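Local coordinates for MAU2 chromatid cohesion factor homolog (Saccharomyces cerevisiae, PDB 4XDN), which forms a complex with SCC2 that is required for loading cohesin onto chromosomes, and so takes part in sister chromatid cohesion, at residues R537-S542 / N554-K559; V505-L510 / I566-L571. One frame throughout, in Å; residues are numbered along the deposited sequence.

Contact 1: residues R537-S542 / N554-K559; sequences REFYSS and NRFKLK. With SO4 (sulfate ion), chain F.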
ATOM      1  N   ARG A 537     -27.318   4.778 -19.292  1.00 44.50           N
ATOM      2  CA  ARG A 537     -27.215   5.266 -20.659  1.00 47.47           C
ATOM      3  C   ARG A 537     -25.796   5.727 -20.969  1.00 47.90           C
ATOM      4  O   ARG A 537     -25.297   5.534 -22.076  1.00 47.51           O
ATOM      5  CB  ARG A 537     -28.204   6.410 -20.888  1.00 52.91           C
ATOM      6  CG  ARG A 537     -28.600   6.600 -22.341  1.00 57.44           C
ATOM      7  CD  ARG A 537     -29.602   7.732 -22.497  1.00 62.66           C
ATOM      8  NE  ARG A 537     -30.791   7.539 -21.666  1.00 65.07           N
ATOM      9  CZ  ARG A 537     -31.869   6.852 -22.034  1.00 66.93           C
ATOM     10  NH1 ARG A 537     -31.932   6.276 -23.230  1.00 66.26           N
ATOM     11  NH2 ARG A 537     -32.894   6.741 -21.200  1.00 69.10           N
ATOM     12  N   GLU A 538     -25.146   6.328 -19.977  1.00 48.98           N
ATOM     13  CA  GLU A 538     -23.778   6.801 -20.136  1.00 50.97           C
ATOM     14  C   GLU A 538     -22.800   5.638 -20.278  1.00 49.71           C
ATOM     15  O   GLU A 538     -21.944   5.646 -21.163  1.00 51.90           O
ATOM     16  CB  GLU A 538     -23.381   7.681 -18.947  1.00 51.87           C
ATOM     17  CG  GLU A 538     -24.155   8.988 -18.867  1.00 54.47           C
ATOM     18  CD  GLU A 538     -23.786   9.821 -17.652  1.00 56.73           C
ATOM     19  OE1 GLU A 538     -23.725   9.260 -16.537  1.00 55.32           O
ATOM     20  OE2 GLU A 538     -23.558  11.038 -17.812  1.00 60.31           O
ATOM     21  N   PHE A 539     -22.932   4.638 -19.412  1.00 47.50           N
ATOM     22  CA  PHE A 539     -22.041   3.482 -19.444  1.00 45.55           C
ATOM     23  C   PHE A 539     -22.292   2.604 -20.662  1.00 44.59           C
ATOM     24  O   PHE A 539     -21.353   2.076 -21.258  1.00 42.94           O
ATOM     25  CB  PHE A 539     -22.194   2.645 -18.170  1.00 43.73           C
ATOM     26  CG  PHE A 539     -21.530   3.249 -16.967  1.00 42.51           C
ATOM     27  CD1 PHE A 539     -20.150   3.331 -16.893  1.00 41.58           C
ATOM     28  CD2 PHE A 539     -22.284   3.732 -15.910  1.00 43.93           C
ATOM     29  CE1 PHE A 539     -19.533   3.889 -15.789  1.00 41.55           C
ATOM     30  CE2 PHE A 539     -21.672   4.290 -14.802  1.00 43.15           C
ATOM     31  CZ  PHE A 539     -20.296   4.368 -14.742  1.00 42.16           C
ATOM     32  N   TYR A 540     -23.557   2.448 -21.034  1.00 45.38           N
ATOM     33  CA  TYR A 540     -23.916   1.563 -22.134  1.00 46.28           C
ATOM     34  C   TYR A 540     -23.524   2.144 -23.490  1.00 47.97           C
ATOM     35  O   TYR A 540     -23.021   1.427 -24.354  1.00 47.51           O
ATOM     36  CB  TYR A 540     -25.414   1.266 -22.117  1.00 47.77           C
ATOM     37  CG  TYR A 540     -25.861   0.469 -23.316  1.00 48.43           C
ATOM     38  CD1 TYR A 540     -25.442  -0.840 -23.493  1.00 47.47           C
ATOM     39  CD2 TYR A 540     -26.693   1.029 -24.276  1.00 49.60           C
ATOM     40  CE1 TYR A 540     -25.841  -1.575 -24.587  1.00 46.57           C
ATOM     41  CE2 TYR A 540     -27.099   0.303 -25.375  1.00 50.13           C
ATOM     42  CZ  TYR A 540     -26.670  -1.000 -25.525  1.00 47.57           C
ATOM     43  OH  TYR A 540     -27.067  -1.733 -26.615  1.00 45.58           O
ATOM     44  N   SER A 541     -23.757   3.439 -23.678  1.00 50.40           N
ATOM     45  CA  SER A 541     -23.439   4.087 -24.947  1.00 53.19           C
ATOM     46  C   SER A 541     -21.930   4.143 -25.164  1.00 53.15           C
ATOM     47  O   SER A 541     -21.462   4.320 -26.290  1.00 56.63           O
ATOM     48  CB  SER A 541     -24.026   5.498 -24.997  1.00 56.34           C
ATOM     49  OG  SER A 541     -23.351   6.366 -24.103  1.00 59.73           O
ATOM     50  N   SER A 542     -21.175   3.986 -24.082  1.00 49.46           N
ATOM     51  CA  SER A 542     -19.720   4.053 -24.137  1.00 50.49           C
ATOM     52  C   SER A 542     -19.079   2.669 -24.222  1.00 47.48           C
ATOM     53  O   SER A 542     -17.917   2.548 -24.609  1.00 48.14           O
ATOM     54  CB  SER A 542     -19.184   4.796 -22.912  1.00 54.25           C
ATOM     55  OG  SER A 542     -17.769   4.859 -22.934  1.00 57.95           O
ATOM     56  N   ASN A 554     -12.863   9.826 -22.649  1.00 78.21           N
ATOM     57  CA  ASN A 554     -14.092   9.226 -22.145  1.00 75.03           C
ATOM     58  C   ASN A 554     -13.801   8.242 -21.014  1.00 71.12           C
ATOM     59  O   ASN A 554     -13.374   7.114 -21.259  1.00 69.40           O
ATOM     60  CB  ASN A 554     -14.841   8.524 -23.279  1.00 74.82           C
ATOM     61  CG  ASN A 554     -16.274   8.187 -22.914  1.00 74.95           C
ATOM     62  OD1 ASN A 554     -16.618   8.078 -21.738  1.00 74.72           O
ATOM     63  ND2 ASN A 554     -17.119   8.020 -23.925  1.00 74.71           N
ATOM     64  N   ARG A 555     -14.036   8.676 -19.778  1.00 70.89           N
ATOM     65  CA  ARG A 555     -13.752   7.848 -18.611  1.00 69.23           C
ATOM     66  C   ARG A 555     -14.984   7.063 -18.153  1.00 63.65           C
ATOM     67  O   ARG A 555     -15.041   6.601 -17.013  1.00 62.96           O
ATOM     68  CB  ARG A 555     -13.218   8.712 -17.463  1.00 75.38           C
ATOM     69  CG  ARG A 555     -11.826   9.306 -17.716  1.00 79.98           C
ATOM     70  CD  ARG A 555     -10.741   8.665 -16.844  1.00 79.75           C
ATOM     71  NE  ARG A 555     -10.104   7.510 -17.486  1.00 78.89           N
ATOM     72  CZ  ARG A 555      -8.820   7.439 -17.842  1.00 78.47           C
ATOM     73  NH1 ARG A 555      -7.987   8.452 -17.629  1.00 79.84           N
ATOM     74  NH2 ARG A 555      -8.358   6.336 -18.417  1.00 76.05           N
ATOM     75  N   PHE A 556     -15.968   6.921 -19.037  1.00 59.85           N
ATOM     76  CA  PHE A 556     -17.036   5.942 -18.836  1.00 54.21           C
ATOM     77  C   PHE A 556     -16.590   4.594 -19.395  1.00 50.64           C
ATOM     78  O   PHE A 556     -17.302   3.596 -19.285  1.00 47.17           O
ATOM     79  CB  PHE A 556     -18.343   6.378 -19.509  1.00 53.75           C
ATOM     80  CG  PHE A 556     -19.073   7.466 -18.777  1.00 54.24           C
ATOM     81  CD1 PHE A 556     -19.588   7.239 -17.512  1.00 53.13           C
ATOM     82  CD2 PHE A 556     -19.260   8.708 -19.360  1.00 55.32           C
ATOM     83  CE1 PHE A 556     -20.263   8.237 -16.834  1.00 54.41           C
ATOM     84  CE2 PHE A 556     -19.935   9.710 -18.686  1.00 59.01           C
ATOM     85  CZ  PHE A 556     -20.437   9.473 -17.422  1.00 58.06           C
ATOM     86  N   LYS A 557     -15.403   4.580 -19.999  1.00 51.38           N
ATOM     87  CA  LYS A 557     -14.880   3.384 -20.641  1.00 51.68           C
ATOM     88  C   LYS A 557     -14.552   2.321 -19.603  1.00 45.83           C
ATOM     89  O   LYS A 557     -13.808   2.570 -18.657  1.00 44.19           O
ATOM     90  CB  LYS A 557     -13.635   3.725 -21.461  1.00 59.38           C
ATOM     91  CG  LYS A 557     -13.269   2.681 -22.509  1.00 65.34           C
ATOM     92  CD  LYS A 557     -11.942   3.020 -23.174  1.00 71.62           C
ATOM     93  CE  LYS A 557     -11.732   2.228 -24.455  1.00 73.91           C
ATOM     94  NZ  LYS A 557     -10.491   2.655 -25.163  1.00 76.95           N
ATOM     95  N   LEU A 558     -15.125   1.137 -19.787  1.00 44.92           N
ATOM     96  CA  LEU A 558     -14.868   0.012 -18.901  1.00 44.25           C
ATOM     97  C   LEU A 558     -13.793  -0.890 -19.480  1.00 46.10           C
ATOM     98  O   LEU A 558     -13.800  -1.185 -20.676  1.00 45.19           O
ATOM     99  CB  LEU A 558     -16.149  -0.794 -18.670  1.00 41.85           C
ATOM    100  CG  LEU A 558     -17.293  -0.054 -17.976  1.00 42.36           C
ATOM    101  CD1 LEU A 558     -18.536  -0.920 -17.946  1.00 40.02           C
ATOM    102  CD2 LEU A 558     -16.886   0.352 -16.568  1.00 42.73           C
ATOM    103  N   LYS A 559     -12.866  -1.322 -18.632  1.00 46.72           N
ATOM    104  CA  LYS A 559     -11.937  -2.372 -19.015  1.00 49.37           C
ATOM    105  C   LYS A 559     -12.740  -3.610 -19.385  1.00 47.12           C
ATOM    106  O   LYS A 559     -13.883  -3.767 -18.953  1.00 46.35           O
ATOM    107  CB  LYS A 559     -10.958  -2.685 -17.885  1.00 53.32           C
ATOM    108  CG  LYS A 559      -9.709  -1.816 -17.882  1.00 60.64           C
ATOM    109  CD  LYS A 559      -8.699  -2.291 -16.849  1.00 65.79           C
ATOM    110  CE  LYS A 559      -8.048  -3.611 -17.251  1.00 69.25           C
ATOM    111  NZ  LYS A 559      -6.982  -3.448 -18.283  1.00 72.15           N
TER
HETATM  112  S   SO4 F 704      -8.861  -3.084 -21.705  1.00 57.12           S
HETATM  113  O1  SO4 F 704      -8.399  -3.630 -22.977  1.00 56.18           O
HETATM  114  O2  SO4 F 704      -7.755  -2.398 -21.044  1.00 58.17           O
HETATM  115  O3  SO4 F 704      -9.945  -2.137 -21.949  1.00 60.75           O
HETATM  116  O4  SO4 F 704      -9.350  -4.163 -20.851  1.00 55.67           O
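Glu538 lies over one face of the Phe556 ring, and one edge of that ring is turned into Phe539. CB of Glu538 stands 3.8 Å from the centroid of the Phe556 ring, 13° off the normal, in a CH-pi contact. Its chain runs on extended beyond CG toward the outer end of the ring, where CD comes within 3.4 Å of Phe556 CZ and the carboxylate plane is tilted 45° from the ring. A glutamate suits this partly exposed place because its CB can sit over the centre of an aromatic face while the carboxylate, itself touching the ring, lies by the far end at CZ. At the edge of the same ring, Phe556 CD1 reaches over the face of Phe539, nearer the rim than the middle. The two rings form a T-shaped (edge-to-face) stack with planes at 85° and centroids 5.3 Å apart.

Leu558 CD2 also approaches the Phe539 ring obliquely at 4.4 Å from CD1, and small Ser542 lets the loop backbone come close, its CB packing against CB of Phe556. Asn543, just beyond the helix segment, ties the two together: its ND2 bonds to the carbonyls of Phe539 and Phe556, and its OD1 accepts from Leu558 N. Lys559 NZ donates to sulfate O2 at 3.1 Å, an ion probably from the crystallisation liquor, and also to Asn335 OD1. Within the loop, Phe556 N donates to Asn554 OD1 at 3.0 Å, closing an Asx turn in the loop that packs on helix 526-543.

Contact 2: residues V505-L510 / I566-L571; sequences VTILWL and ILVNYL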
ATOM      1  N   VAL A 505     -22.495  -0.472  -9.342  1.00 36.35           N
ATOM      2  CA  VAL A 505     -23.524   0.071  -8.462  1.00 36.95           C
ATOM      3  C   VAL A 505     -24.823   0.292  -9.236  1.00 37.81           C
ATOM      4  O   VAL A 505     -25.895  -0.103  -8.782  1.00 38.60           O
ATOM      5  CB  VAL A 505     -23.064   1.398  -7.809  1.00 38.17           C
ATOM      6  CG1 VAL A 505     -24.195   2.049  -7.016  1.00 40.29           C
ATOM      7  CG2 VAL A 505     -21.876   1.152  -6.901  1.00 38.33           C
ATOM      8  N   THR A 506     -24.715   0.921 -10.403  1.00 37.84           N
ATOM      9  CA  THR A 506     -25.873   1.188 -11.250  1.00 42.99           C
ATOM     10  C   THR A 506     -26.563  -0.109 -11.670  1.00 42.65           C
ATOM     11  O   THR A 506     -27.783  -0.241 -11.563  1.00 44.85           O
ATOM     12  CB  THR A 506     -25.471   1.975 -12.517  1.00 44.54           C
ATOM     13  OG1 THR A 506     -24.895   3.230 -12.142  1.00 47.05           O
ATOM     14  CG2 THR A 506     -26.680   2.225 -13.421  1.00 44.25           C
ATOM     15  N   ILE A 507     -25.765  -1.054 -12.157  1.00 39.19           N
ATOM     16  CA  ILE A 507     -26.261  -2.347 -12.611  1.00 36.06           C
ATOM     17  C   ILE A 507     -27.019  -3.082 -11.506  1.00 35.98           C
ATOM     18  O   ILE A 507     -28.115  -3.601 -11.733  1.00 36.54           O
ATOM     19  CB  ILE A 507     -25.087  -3.222 -13.124  1.00 44.27           C
ATOM     20  CG1 ILE A 507     -24.865  -3.015 -14.626  1.00 44.21           C
ATOM     21  CG2 ILE A 507     -25.342  -4.709 -12.887  1.00 45.80           C
ATOM     22  CD1 ILE A 507     -24.923  -1.569 -15.103  1.00 47.46           C
ATOM     23  N   LEU A 508     -26.433  -3.124 -10.313  1.00 35.85           N
ATOM     24  CA  LEU A 508     -27.030  -3.847  -9.194  1.00 37.22           C
ATOM     25  C   LEU A 508     -28.309  -3.176  -8.707  1.00 39.00           C
ATOM     26  O   LEU A 508     -29.256  -3.855  -8.306  1.00 39.80           O
ATOM     27  CB  LEU A 508     -26.034  -3.966  -8.036  1.00 38.13           C
ATOM     28  CG  LEU A 508     -24.837  -4.898  -8.247  1.00 38.74           C
ATOM     29  CD1 LEU A 508     -23.905  -4.824  -7.049  1.00 39.80           C
ATOM     30  CD2 LEU A 508     -25.276  -6.339  -8.489  1.00 37.51           C
ATOM     31  N   TRP A 509     -28.338  -1.848  -8.738  1.00 39.48           N
ATOM     32  CA  TRP A 509     -29.533  -1.111  -8.341  1.00 42.06           C
ATOM     33  C   TRP A 509     -30.670  -1.382  -9.319  1.00 42.00           C
ATOM     34  O   TRP A 509     -31.795  -1.668  -8.913  1.00 43.25           O
ATOM     35  CB  TRP A 509     -29.251   0.389  -8.268  1.00 43.34           C
ATOM     36  CG  TRP A 509     -30.339   1.166  -7.583  1.00 45.89           C
ATOM     37  CD1 TRP A 509     -30.406   1.484  -6.256  1.00 46.63           C
ATOM     38  CD2 TRP A 509     -31.515   1.721  -8.188  1.00 46.89           C
ATOM     39  NE1 TRP A 509     -31.549   2.202  -5.999  1.00 49.00           N
ATOM     40  CE2 TRP A 509     -32.247   2.361  -7.168  1.00 49.24           C
ATOM     41  CE3 TRP A 509     -32.018   1.741  -9.492  1.00 46.83           C
ATOM     42  CZ2 TRP A 509     -33.455   3.012  -7.412  1.00 51.50           C
ATOM     43  CZ3 TRP A 509     -33.219   2.389  -9.731  1.00 49.05           C
ATOM     44  CH2 TRP A 509     -33.923   3.014  -8.696  1.00 51.35           C
ATOM     45  N   LEU A 510     -30.369  -1.296 -10.611  1.00 41.16           N
ATOM     46  CA  LEU A 510     -31.379  -1.495 -11.641  1.00 43.58           C
ATOM     47  C   LEU A 510     -31.874  -2.940 -11.663  1.00 45.53           C
ATOM     48  O   LEU A 510     -33.064  -3.190 -11.856  1.00 46.12           O
ATOM     49  CB  LEU A 510     -30.825  -1.100 -13.011  1.00 41.11           C
ATOM     50  CG  LEU A 510     -30.559   0.397 -13.196  1.00 42.30           C
ATOM     51  CD1 LEU A 510     -29.814   0.660 -14.494  1.00 41.57           C
ATOM     52  CD2 LEU A 510     -31.859   1.190 -13.168  1.00 44.70           C
ATOM     53  N   ILE A 566     -20.872  -8.017 -20.138  1.00 33.72           N
ATOM     54  CA  ILE A 566     -22.075  -8.746 -20.521  1.00 32.01           C
ATOM     55  C   ILE A 566     -23.313  -8.159 -19.843  1.00 30.32           C
ATOM     56  O   ILE A 566     -24.353  -7.989 -20.479  1.00 28.47           O
ATOM     57  CB  ILE A 566     -21.954 -10.251 -20.173  1.00 30.62           C
ATOM     58  CG1 ILE A 566     -20.838 -10.891 -21.004  1.00 30.02           C
ATOM     59  CG2 ILE A 566     -23.268 -10.981 -20.443  1.00 32.43           C
ATOM     60  CD1 ILE A 566     -20.502 -12.324 -20.612  1.00 29.02           C
ATOM     61  N   LEU A 567     -23.200  -7.850 -18.555  1.00 32.29           N
ATOM     62  CA  LEU A 567     -24.338  -7.349 -17.792  1.00 32.77           C
ATOM     63  C   LEU A 567     -24.774  -5.953 -18.247  1.00 34.52           C
ATOM     64  O   LEU A 567     -25.968  -5.660 -18.298  1.00 34.27           O
ATOM     65  CB  LEU A 567     -24.008  -7.329 -16.296  1.00 30.58           C
ATOM     66  CG  LEU A 567     -23.829  -8.693 -15.621  1.00 31.20           C
ATOM     67  CD1 LEU A 567     -23.410  -8.511 -14.170  1.00 30.87           C
ATOM     68  CD2 LEU A 567     -25.094  -9.533 -15.704  1.00 33.32           C
ATOM     69  N   VAL A 568     -23.809  -5.097 -18.571  1.00 36.48           N
ATOM     70  CA  VAL A 568     -24.121  -3.747 -19.030  1.00 37.67           C
ATOM     71  C   VAL A 568     -24.811  -3.794 -20.388  1.00 35.48           C
ATOM     72  O   VAL A 568     -25.780  -3.073 -20.626  1.00 34.21           O
ATOM     73  CB  VAL A 568     -22.862  -2.868 -19.135  1.00 41.15           C
ATOM     74  CG1 VAL A 568     -23.221  -1.470 -19.639  1.00 45.56           C
ATOM     75  CG2 VAL A 568     -22.186  -2.764 -17.790  1.00 44.45           C
ATOM     76  N   ASN A 569     -24.302  -4.638 -21.278  1.00 35.22           N
ATOM     77  CA  ASN A 569     -24.909  -4.800 -22.591  1.00 36.82           C
ATOM     78  C   ASN A 569     -26.268  -5.484 -22.489  1.00 33.25           C
ATOM     79  O   ASN A 569     -27.203  -5.122 -23.203  1.00 32.96           O
ATOM     80  CB  ASN A 569     -23.980  -5.589 -23.515  1.00 38.06           C
ATOM     81  CG  ASN A 569     -22.915  -4.713 -24.150  1.00 39.66           C
ATOM     82  OD1 ASN A 569     -23.121  -4.150 -25.227  1.00 39.13           O
ATOM     83  ND2 ASN A 569     -21.771  -4.589 -23.483  1.00 39.58           N
ATOM     84  N   TYR A 570     -26.377  -6.463 -21.595  1.00 31.36           N
ATOM     85  CA  TYR A 570     -27.651  -7.133 -21.336  1.00 32.06           C
ATOM     86  C   TYR A 570     -28.686  -6.137 -20.830  1.00 36.02           C
ATOM     87  O   TYR A 570     -29.818  -6.098 -21.312  1.00 35.31           O
ATOM     88  CB  TYR A 570     -27.470  -8.260 -20.317  1.00 32.95           C
ATOM     89  CG  TYR A 570     -28.769  -8.879 -19.835  1.00 35.18           C
ATOM     90  CD1 TYR A 570     -29.504  -9.728 -20.652  1.00 38.02           C
ATOM     91  CD2 TYR A 570     -29.248  -8.626 -18.558  1.00 36.34           C
ATOM     92  CE1 TYR A 570     -30.686 -10.302 -20.214  1.00 37.33           C
ATOM     93  CE2 TYR A 570     -30.430  -9.193 -18.110  1.00 37.12           C
ATOM     94  CZ  TYR A 570     -31.144 -10.030 -18.942  1.00 38.73           C
ATOM     95  OH  TYR A 570     -32.320 -10.594 -18.499  1.00 38.60           O
ATOM     96  N   LEU A 571     -28.279  -5.328 -19.857  1.00 36.12           N
ATOM     97  CA  LEU A 571     -29.164  -4.348 -19.245  1.00 38.61           C
ATOM     98  C   LEU A 571     -29.517  -3.249 -20.242  1.00 41.54           C
ATOM     99  O   LEU A 571     -30.681  -2.871 -20.381  1.00 42.92           O
ATOM    100  CB  LEU A 571     -28.506  -3.760 -17.996  1.00 40.98           C
ATOM    101  CG  LEU A 571     -29.316  -2.811 -17.116  1.00 43.93           C
ATOM    102  CD1 LEU A 571     -30.641  -3.423 -16.708  1.00 43.86           C
ATOM    103  CD2 LEU A 571     -28.498  -2.452 -15.885  1.00 46.61           C
TER
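Helix segments 505-510 and 566-571 approach to 10.5 Å between axes, their N-to-C directions 50° apart, with Ile507 and Val568 the nearest pair of CA atoms. This is helix-on-helix packing in a predominantly helical protein, and the interface is aliphatic throughout. At such an axis separation the gap is bridged by branched side chains, and the methyls of isoleucine, valine and leucine suit this buried interface because they offer no polar atom to satisfy.

Ile507 supplies the central piece. Its CD1 methyl meets Val568 CG2 at 4.0 Å, the two side chains crossing at about a right angle, while its CG2 branch faces Leu567 CD1 more loosely at 4.5 Å. The beta-branched valine keeps its methyls close to the backbone, which suits the place where the two helix backbones come nearest. Leucines, with longer arms, span the wider part. Leu571 holds CG anti to its backbone N (chi1 -174°), which directs its end toward the facing helix. Ile507 and Leu571 run antiparallel alongside each other, whereas Leu510 lies across Leu571 at roughly a right angle.

Helix 526-543 adds Tyr532 beside Leu510 and Leu536 beside Leu571. Apolar side chains of another protein chain pack on Leu508, Leu567 and Tyr570. The Leu571 CD2 methyl is shared by two residues of the facing helix, 3.8 Å from Ile507 CD1 and 3.7 Å from Leu510 CD1.

How the contacts relate
Both contacts lie around helices 499-513, 526-543 and 562-575, their centres about 12 Å apart. Contact 2 is core: five buried aliphatic residues join helix 499-513 to helix 562-575. Contact 1 is partly buried, and its helix 526-543 lies between those two in sequence and packs with both; its chemistry mixes aromatic rings, a carboxylate and turn-forming polar groups as befits a loop near the surface. Along the chain, contact 1 is nested inside the loop that contact 2 closes. They touch directly: Leu558 CD1 lies 4.1 Å from Val568 CG2, and Tyr540 CD1 packs 3.6 Å from Val568 O, linking the apolar interior to the helix and loop outside it.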